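Local coordinates for protein nickel-dependent hydrogenase large subunit (Allochromatium vinosum, PDB 3MYR) that oxidises molecular hydrogen at a nickel-iron centre as the large subunit of a heterodimeric hydrogenase, probably recycling hydrogen produced by nitrogenase, at residues Met396-Gly401 / Leu408-Leu413. Numbering follows the deposited sequence.
Sequences MLYATG and LVDSTL
Tyr398 carries its side of this contact alone, reaching across to Val409 and Asp410 on the following helix. Its hydroxyl donates a hydrogen bond to the carboxylate, with Tyr398 OH 2.7 Å from Asp410 OD1. The acceptor uses its syn lone pair, on the side of the other oxygen. OD1 sits at the edge of the phenol ring, in its plane, while the carboxylate is turned almost perpendicular to the ring, the planes 88° apart. With CG anti to the backbone N (chi1 -163°), the ring extends from helix 390-399 toward its neighbour.

The CD2-CE2 side of the tyrosine also packs against valine. Tyr398 CE2 lies 3.7 Å from Val409 CG1, and Tyr398 CD2 is 3.8 Å from Val409 CB. The CG1 branch comes in obliquely, anti to its own backbone N (chi1 166°). Val409 is buried and also touches Leu423, while Asp410 is exposed. The ring carbons CD2 and CE2 meet valine and the hydroxyl meets the carboxylate. Arg406 adds a cation-pi contact to the ring. A phenylalanine in place of Tyr398 would probably keep much of the valine packing but leave Asp410 OD1 without its hydroxyl mate.

Behind the tyrosine the first helix ends. Thr400 OG1 bonds to Met396 O at 2.8 Å, and Thr400 N reaches that oxygen from the opposite face of the carbonyl plane. Gly401, with positive phi, is the C-prime residue of a Schellman motif, made by His402 N to Leu397 O and Gly401 N to Tyr398 O. Away from the metal sites, two consecutive helices, 390-399 and 403-416, are joined by a tight turn: the Schellman motif ends the first and a tyrosine-aspartate bond ties it to the second.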
loop_
_atom_site.group_PDB
_atom_site.type_symbol
_atom_site.label_atom_id
_atom_site.label_comp_id
_atom_site.label_asym_id
_atom_site.label_seq_id
_atom_site.Cartn_x
_atom_site.Cartn_y
_atom_site.Cartn_z
ATOM N N MET B 396 -21.671 -5.235 -6.927
ATOM C CA MET B 396 -22.647 -4.799 -5.934
ATOM C C MET B 396 -23.379 -3.537 -6.368
ATOM O O MET B 396 -24.582 -3.414 -6.175
ATOM C CB MET B 396 -21.957 -4.536 -4.591
ATOM C CG MET B 396 -22.812 -4.935 -3.362
ATOM S SD MET B 396 -23.111 -6.743 -3.220
ATOM C CE MET B 396 -21.456 -7.482 -3.168
ATOM N N LEU B 397 -22.655 -2.588 -6.965
ATOM C CA LEU B 397 -23.243 -1.389 -7.480
ATOM C C LEU B 397 -24.188 -1.708 -8.598
ATOM O O LEU B 397 -25.271 -1.082 -8.701
ATOM C CB LEU B 397 -22.168 -0.384 -7.979
ATOM C CG LEU B 397 -21.442 0.330 -6.817
ATOM C CD1 LEU B 397 -20.148 1.034 -7.303
ATOM C CD2 LEU B 397 -22.389 1.322 -6.113
ATOM N N TYR B 398 -23.754 -2.592 -9.502
ATOM C CA TYR B 398 -24.586 -2.959 -10.619
ATOM C C TYR B 398 -25.867 -3.612 -10.123
ATOM O O TYR B 398 -26.989 -3.275 -10.558
ATOM C CB TYR B 398 -23.831 -3.984 -11.509
ATOM C CG TYR B 398 -24.378 -4.169 -12.931
ATOM C CD1 TYR B 398 -25.148 -5.306 -13.271
ATOM C CD2 TYR B 398 -24.166 -3.186 -13.899
ATOM C CE1 TYR B 398 -25.642 -5.481 -14.589
ATOM C CE2 TYR B 398 -24.654 -3.314 -15.177
ATOM C CZ TYR B 398 -25.386 -4.473 -15.533
ATOM O OH TYR B 398 -25.827 -4.608 -16.827
ATOM N N ALA B 399 -25.696 -4.594 -9.241
ATOM C CA ALA B 399 -26.823 -5.366 -8.760
ATOM C C ALA B 399 -27.841 -4.469 -8.054
ATOM O O ALA B 399 -29.025 -4.764 -8.090
ATOM C CB ALA B 399 -26.327 -6.461 -7.813
ATOM N N THR B 400 -27.393 -3.398 -7.387
ATOM C CA THR B 400 -28.298 -2.577 -6.566
ATOM C C THR B 400 -28.797 -1.360 -7.360
ATOM O O THR B 400 -29.312 -0.412 -6.770
ATOM C CB THR B 400 -27.629 -2.063 -5.240
ATOM O OG1 THR B 400 -26.403 -1.363 -5.519
ATOM C CG2 THR B 400 -27.263 -3.229 -4.317
ATOM N N GLY B 401 -28.587 -1.332 -8.677
ATOM C CA GLY B 401 -29.200 -0.250 -9.445
ATOM C C GLY B 401 -28.502 1.115 -9.364
ATOM O O GLY B 401 -29.130 2.122 -9.624
ATOM N N LEU B 408 -21.689 2.804 -16.914
ATOM C CA LEU B 408 -20.286 2.560 -17.235
ATOM C C LEU B 408 -20.082 1.094 -17.569
ATOM O O LEU B 408 -19.308 0.797 -18.436
ATOM C CB LEU B 408 -19.355 2.909 -16.067
ATOM C CG LEU B 408 -19.192 4.406 -15.770
ATOM C CD1 LEU B 408 -18.522 4.587 -14.365
ATOM C CD2 LEU B 408 -18.381 5.071 -16.919
ATOM N N VAL B 409 -20.658 0.183 -16.783
ATOM C CA VAL B 409 -20.498 -1.235 -17.053
ATOM C C VAL B 409 -21.119 -1.579 -18.439
ATOM O O VAL B 409 -20.452 -2.178 -19.288
ATOM C CB VAL B 409 -21.078 -2.146 -15.934
ATOM C CG1 VAL B 409 -21.191 -3.567 -16.451
ATOM C CG2 VAL B 409 -20.168 -2.106 -14.629
ATOM N N ASP B 410 -22.359 -1.159 -18.662
ATOM C CA ASP B 410 -23.018 -1.350 -19.976
ATOM C C ASP B 410 -22.265 -0.741 -21.145
ATOM O O ASP B 410 -22.106 -1.400 -22.150
ATOM C CB ASP B 410 -24.482 -0.866 -19.992
ATOM C CG ASP B 410 -25.370 -1.697 -19.049
ATOM O OD1 ASP B 410 -24.952 -2.838 -18.676
ATOM O OD2 ASP B 410 -26.480 -1.219 -18.691
ATOM N N SER B 411 -21.808 0.503 -21.037
ATOM C CA SER B 411 -21.082 1.081 -22.157
ATOM C C SER B 411 -19.683 0.421 -22.335
ATOM O O SER B 411 -19.250 0.202 -23.454
ATOM C CB SER B 411 -20.980 2.605 -22.043
ATOM O OG SER B 411 -20.030 2.873 -21.038
ATOM N N THR B 412 -19.042 -0.018 -21.245
ATOM C CA THR B 412 -17.810 -0.762 -21.406
ATOM C C THR B 412 -18.015 -2.089 -22.131
ATOM O O THR B 412 -17.263 -2.420 -23.090
ATOM C CB THR B 412 -17.163 -1.033 -20.043
ATOM O OG1 THR B 412 -16.809 0.221 -19.434
ATOM C CG2 THR B 412 -15.971 -1.984 -20.144
ATOM N N LEU B 413 -19.004 -2.866 -21.683
ATOM C CA LEU B 413 -19.210 -4.207 -22.277
ATOM C C LEU B 413 -19.644 -4.050 -23.729
ATOM O O LEU B 413 -19.273 -4.823 -24.633
ATOM C CB LEU B 413 -20.318 -4.980 -21.527
ATOM C CG LEU B 413 -19.904 -5.407 -20.121
ATOM C CD1 LEU B 413 -21.091 -6.033 -19.389
ATOM C CD2 LEU B 413 -18.723 -6.372 -20.260
#